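Local atomic coordinates of ArsR family transcriptional regulator (Comamonas testosteroni, PDB entry 6UVU), a protein that acts as an antimony(III)-responsive transcriptional repressor of the ArsR family, probably binding DNA through a winged helix-turn-helix domain. Residues L86-C91 against I95-V100; D61-A64 against K69-A72. All blocks are in the same frame, centred on the assembly; numbering follows the deposited sequence.

Contact 1. Residues L86-C91 against I95-V100; sequences LRAARC and IHYRIV
The carbonyl oxygen Arg98 O receives two donors from the facing strand: the backbone Arg87 N at 2.7 Å and a CA-H...O contact from Leu86 CA at 3.0 Å. Arg98 N returns a bond to Arg87 O, closing one antiparallel ring; Ala89 and His96 close a second, in which Ala89 N reaches His96 O at 2.8 Å with an N-H...O angle of 175°. Between these hydrogen-bonded pairs lies the non-hydrogen-bonded pair Ala88-Tyr97. The small methyl of Ala88 suits this place, because Ala88 CB approaches the phenol ring obliquely, 3.5 Å from Tyr97 CE1. Ile95 CG2 adds an apolar neighbour to the same methyl. At the inner end Leu86 CD2 meets Ile99 CG1 at 3.6 Å, and both side chains also pack on Leu51 of helix 42-54; aliphatic side chains suit this buried end of the hairpin. On the face opposite Ala88 and Tyr97, Arg87 and Arg98 run alongside one another. Both start with CG anti to the backbone N (chi1 178° and -157°) and bend at chi3, and Arg87 NH1 ends 3.9 Å from Arg98 NE, at the edge of the Arg98 guanidinium. These like charges lie close without a bond between them, and Arg98 also packs on Ala11 of the second subunit. The two strands form the beta hairpin that is the wing of a winged helix-turn-helix domain.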
loop_
_atom_site.group_PDB
_atom_site.type_symbol
_atom_site.label_atom_id
_atom_site.label_comp_id
_atom_site.label_asym_id
_atom_site.label_seq_id
_atom_site.Cartn_x
_atom_site.Cartn_y
_atom_site.Cartn_z
ATOM N N LEU B 86 -16.447 1.651 2.233
ATOM C CA LEU B 86 -17.501 1.898 1.271
ATOM C C LEU B 86 -18.730 2.466 1.973
ATOM O O LEU B 86 -18.867 2.404 3.196
ATOM C CB LEU B 86 -17.884 0.610 0.537
ATOM C CG LEU B 86 -16.744 -0.155 -0.126
ATOM C CD1 LEU B 86 -17.252 -1.370 -0.842
ATOM C CD2 LEU B 86 -15.990 0.737 -1.068
ATOM N N ARG B 87 -19.607 3.056 1.172
ATOM C CA ARG B 87 -20.969 3.390 1.566
ATOM C C ARG B 87 -21.905 2.505 0.757
ATOM O O ARG B 87 -21.772 2.424 -0.472
ATOM C CB ARG B 87 -21.256 4.873 1.316
ATOM C CG ARG B 87 -22.667 5.357 1.633
ATOM C CD ARG B 87 -22.722 6.883 1.559
ATOM N NE ARG B 87 -23.954 7.376 0.942
ATOM C CZ ARG B 87 -24.170 7.427 -0.372
ATOM N NH1 ARG B 87 -23.242 6.998 -1.222
ATOM N NH2 ARG B 87 -25.322 7.899 -0.839
ATOM N N ALA B 88 -22.820 1.810 1.446
ATOM C CA ALA B 88 -23.801 0.940 0.797
ATOM C C ALA B 88 -25.162 1.643 0.811
ATOM O O ALA B 88 -25.790 1.782 1.871
ATOM C CB ALA B 88 -23.880 -0.421 1.483
ATOM N N ALA B 89 -25.613 2.080 -0.369
ATOM C CA ALA B 89 -26.863 2.824 -0.518
ATOM C C ALA B 89 -27.930 1.870 -1.036
ATOM O O ALA B 89 -27.832 1.386 -2.171
ATOM C CB ALA B 89 -26.692 4.000 -1.468
ATOM N N ARG B 90 -28.932 1.593 -0.197
ATOM C CA ARG B 90 -30.003 0.653 -0.500
ATOM C C ARG B 90 -31.317 1.397 -0.695
ATOM O O ARG B 90 -31.715 2.199 0.157
ATOM C CB ARG B 90 -30.171 -0.382 0.616
ATOM C CG ARG B 90 -31.261 -1.382 0.318
ATOM C CD ARG B 90 -31.277 -2.537 1.284
ATOM N NE ARG B 90 -32.007 -2.240 2.512
ATOM C CZ ARG B 90 -33.337 -2.212 2.619
ATOM N NH1 ARG B 90 -34.116 -2.440 1.559
ATOM N NH2 ARG B 90 -33.894 -1.944 3.795
ATOM N N CYS B 91 -31.976 1.135 -1.819
ATOM C CA CYS B 91 -33.351 1.570 -2.043
ATOM C C CYS B 91 -34.067 0.413 -2.717
ATOM O O CYS B 91 -33.627 -0.050 -3.772
ATOM C CB CYS B 91 -33.421 2.844 -2.889
ATOM S SG CYS B 91 -35.100 3.551 -3.040
ATOM N N ILE B 95 -28.673 -2.358 -3.982
ATOM C CA ILE B 95 -27.635 -1.790 -3.132
ATOM C C ILE B 95 -26.512 -1.300 -4.035
ATOM O O ILE B 95 -25.954 -2.077 -4.818
ATOM C CB ILE B 95 -27.113 -2.804 -2.107
ATOM C CG1 ILE B 95 -28.284 -3.481 -1.383
ATOM C CG2 ILE B 95 -26.194 -2.110 -1.116
ATOM C CD1 ILE B 95 -27.859 -4.455 -0.273
ATOM N N HIS B 96 -26.209 -0.013 -3.942
ATOM C CA HIS B 96 -25.177 0.647 -4.723
ATOM C C HIS B 96 -24.019 0.958 -3.784
ATOM O O HIS B 96 -24.228 1.494 -2.688
ATOM C CB HIS B 96 -25.739 1.921 -5.360
ATOM C CG HIS B 96 -24.827 2.569 -6.359
ATOM N ND1 HIS B 96 -23.975 3.608 -6.032
ATOM C CD2 HIS B 96 -24.663 2.359 -7.690
ATOM C CE1 HIS B 96 -23.313 3.993 -7.109
ATOM N NE2 HIS B 96 -23.712 3.251 -8.131
ATOM N N TYR B 97 -22.811 0.579 -4.188
ATOM C CA TYR B 97 -21.622 0.699 -3.342
ATOM C C TYR B 97 -20.689 1.763 -3.896
ATOM O O TYR B 97 -20.428 1.785 -5.100
ATOM C CB TYR B 97 -20.878 -0.631 -3.257
ATOM C CG TYR B 97 -21.562 -1.669 -2.409
ATOM C CD1 TYR B 97 -21.344 -1.735 -1.035
ATOM C CD2 TYR B 97 -22.413 -2.596 -2.982
ATOM C CE1 TYR B 97 -21.960 -2.692 -0.269
ATOM C CE2 TYR B 97 -23.026 -3.558 -2.223
ATOM C CZ TYR B 97 -22.803 -3.601 -0.877
ATOM O OH TYR B 97 -23.447 -4.577 -0.158
ATOM N N ARG B 98 -20.182 2.629 -3.019
ATOM C CA ARG B 98 -19.239 3.685 -3.379
ATOM C C ARG B 98 -18.111 3.737 -2.349
ATOM O O ARG B 98 -18.346 3.508 -1.159
ATOM C CB ARG B 98 -19.933 5.047 -3.449
ATOM C CG ARG B 98 -19.220 6.056 -4.320
ATOM C CD ARG B 98 -19.841 7.440 -4.202
ATOM N NE ARG B 98 -21.268 7.445 -4.519
ATOM C CZ ARG B 98 -21.762 7.607 -5.746
ATOM N NH1 ARG B 98 -20.933 7.768 -6.773
ATOM N NH2 ARG B 98 -23.078 7.601 -5.949
ATOM N N ILE B 99 -16.901 4.057 -2.811
ATOM C CA ILE B 99 -15.737 4.237 -1.945
ATOM C C ILE B 99 -15.851 5.586 -1.248
ATOM O O ILE B 99 -15.922 6.631 -1.905
ATOM C CB ILE B 99 -14.424 4.168 -2.750
ATOM C CG1 ILE B 99 -14.191 2.797 -3.386
ATOM C CG2 ILE B 99 -13.238 4.532 -1.880
ATOM C CD1 ILE B 99 -13.042 2.802 -4.387
ATOM N N VAL B 100 -15.826 5.578 0.082
ATOM C CA VAL B 100 -15.844 6.815 0.854
ATOM C C VAL B 100 -14.600 6.995 1.726
ATOM O O VAL B 100 -14.509 7.986 2.454
ATOM C CB VAL B 100 -17.128 6.925 1.705
ATOM C CG1 VAL B 100 -18.356 7.010 0.795
ATOM C CG2 VAL B 100 -17.241 5.741 2.646
#

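Contact 2. Residues D61-A64 against K69-A72; sequences DLAA and KPQA
Ala63 CB is the one side-chain atom of 61-64 that meets the segment 69-72, and it does so at the start of the next helix. The methyl points toward Pro70 and sits 3.8 Å from Pro70 CA, with Pro70 N equally near. The carbonyl carbon Lys69 C follows at 4.0 Å from Ala63 CB, and the ring atom Pro70 CG stands at 4.3 Å from the same methyl. Alanine suits this place because a short side chain lets the backbones come close: Ala63 CA and Pro70 CA are 5.2 Å apart. Proline suits the first turn of helix 70-82, where its missing N-H costs no helical hydrogen bond and its ring holds phi at -55°, a helical value. Lys69, at the N-cap position just before, directs its CB away from the segment 61-64 and contributes backbone atoms only. Ala63 also touches Val73, about one turn on in helix 70-82. One shell further out, the buried Leu62 packs on Leu47, Ala50 and Leu51 of helix 42-54 and on Val73 and Leu77, and probably contributes to placing helix 59-65. The two short segments bury just 82 Å² between them. This direct contact within the helix-turn-helix is small, apolar and non-directional, so the relative placement of its helices probably depends more on the Leu62 and Val73 packing.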
loop_
_atom_site.group_PDB
_atom_site.type_symbol
_atom_site.label_atom_id
_atom_site.label_comp_id
_atom_site.label_asym_id
_atom_site.label_seq_id
_atom_site.Cartn_x
_atom_site.Cartn_y
_atom_site.Cartn_z
ATOM N N ASP B 61 -23.378 -5.817 -11.507
ATOM C CA ASP B 61 -22.453 -5.191 -12.445
ATOM C C ASP B 61 -21.014 -5.369 -11.981
ATOM O O ASP B 61 -20.135 -5.729 -12.772
ATOM C CB ASP B 61 -22.788 -3.707 -12.592
ATOM C CG ASP B 61 -24.184 -3.470 -13.152
ATOM O OD1 ASP B 61 -24.804 -4.428 -13.667
ATOM O OD2 ASP B 61 -24.657 -2.316 -13.069
ATOM N N LEU B 62 -20.761 -5.123 -10.695
ATOM C CA LEU B 62 -19.409 -5.256 -10.168
ATOM C C LEU B 62 -18.895 -6.687 -10.307
ATOM O O LEU B 62 -17.761 -6.905 -10.748
ATOM C CB LEU B 62 -19.381 -4.788 -8.718
ATOM C CG LEU B 62 -18.055 -4.963 -7.998
ATOM C CD1 LEU B 62 -16.918 -4.354 -8.802
ATOM C CD2 LEU B 62 -18.133 -4.337 -6.629
ATOM N N ALA B 63 -19.724 -7.678 -9.979
ATOM C CA ALA B 63 -19.307 -9.069 -10.130
ATOM C C ALA B 63 -19.075 -9.435 -11.591
ATOM O O ALA B 63 -18.199 -10.258 -11.892
ATOM C CB ALA B 63 -20.347 -10.007 -9.510
ATOM N N ALA B 64 -19.840 -8.844 -12.515
ATOM C CA ALA B 64 -19.556 -9.066 -13.930
ATOM C C ALA B 64 -18.229 -8.439 -14.320
ATOM O O ALA B 64 -17.452 -9.054 -15.056
ATOM C CB ALA B 64 -20.682 -8.516 -14.806
ATOM N N LYS B 69 -18.550 -14.411 -8.829
ATOM C CA LYS B 69 -19.964 -14.684 -8.604
ATOM C C LYS B 69 -20.571 -13.610 -7.706
ATOM O O LYS B 69 -19.925 -13.160 -6.758
ATOM C CB LYS B 69 -20.145 -16.051 -7.954
ATOM C CG LYS B 69 -19.633 -17.198 -8.795
ATOM C CD LYS B 69 -19.167 -18.363 -7.933
ATOM C CE LYS B 69 -18.651 -19.488 -8.814
ATOM N NZ LYS B 69 -19.626 -19.811 -9.904
ATOM N N PRO B 70 -21.813 -13.198 -7.966
ATOM C CA PRO B 70 -22.393 -12.106 -7.167
ATOM C C PRO B 70 -22.374 -12.369 -5.673
ATOM O O PRO B 70 -22.138 -11.439 -4.893
ATOM C CB PRO B 70 -23.828 -12.002 -7.703
ATOM C CG PRO B 70 -23.764 -12.595 -9.068
ATOM C CD PRO B 70 -22.754 -13.698 -8.980
ATOM N N GLN B 71 -22.591 -13.614 -5.247
ATOM C CA GLN B 71 -22.727 -13.874 -3.813
ATOM C C GLN B 71 -21.410 -13.653 -3.076
ATOM O O GLN B 71 -21.393 -13.064 -1.988
ATOM C CB GLN B 71 -23.255 -15.289 -3.574
ATOM C CG GLN B 71 -24.710 -15.319 -3.115
ATOM C CD GLN B 71 -24.975 -14.385 -1.931
ATOM O OE1 GLN B 71 -24.233 -14.384 -0.946
ATOM N NE2 GLN B 71 -26.034 -13.583 -2.033
ATOM N N ALA B 72 -20.298 -14.119 -3.654
ATOM C CA ALA B 72 -18.990 -13.853 -3.070
ATOM C C ALA B 72 -18.661 -12.364 -3.102
ATOM O O ALA B 72 -18.121 -11.821 -2.131
ATOM C CB ALA B 72 -17.922 -14.654 -3.814
#

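Overall arrangement
Contact 2 closes before contact 1 opens, so the chain runs in series from the helix-turn-helix (61-64 with 69-72) along helix 70-82 into the wing (86-91 with 95-100). Their centres are 15 Å apart and their nearest atoms about 6 Å, without touching. Shared core residues link them instead: Leu77 of helix 70-82 and Leu51 of helix 42-54 serve both regions, and on the wing side Leu77 takes the side chains of Leu86 and Tyr97. In winged-helix regulators the second helix of the helix-turn-helix and the wing usually face DNA together, and this common core probably fixes their relative placement here.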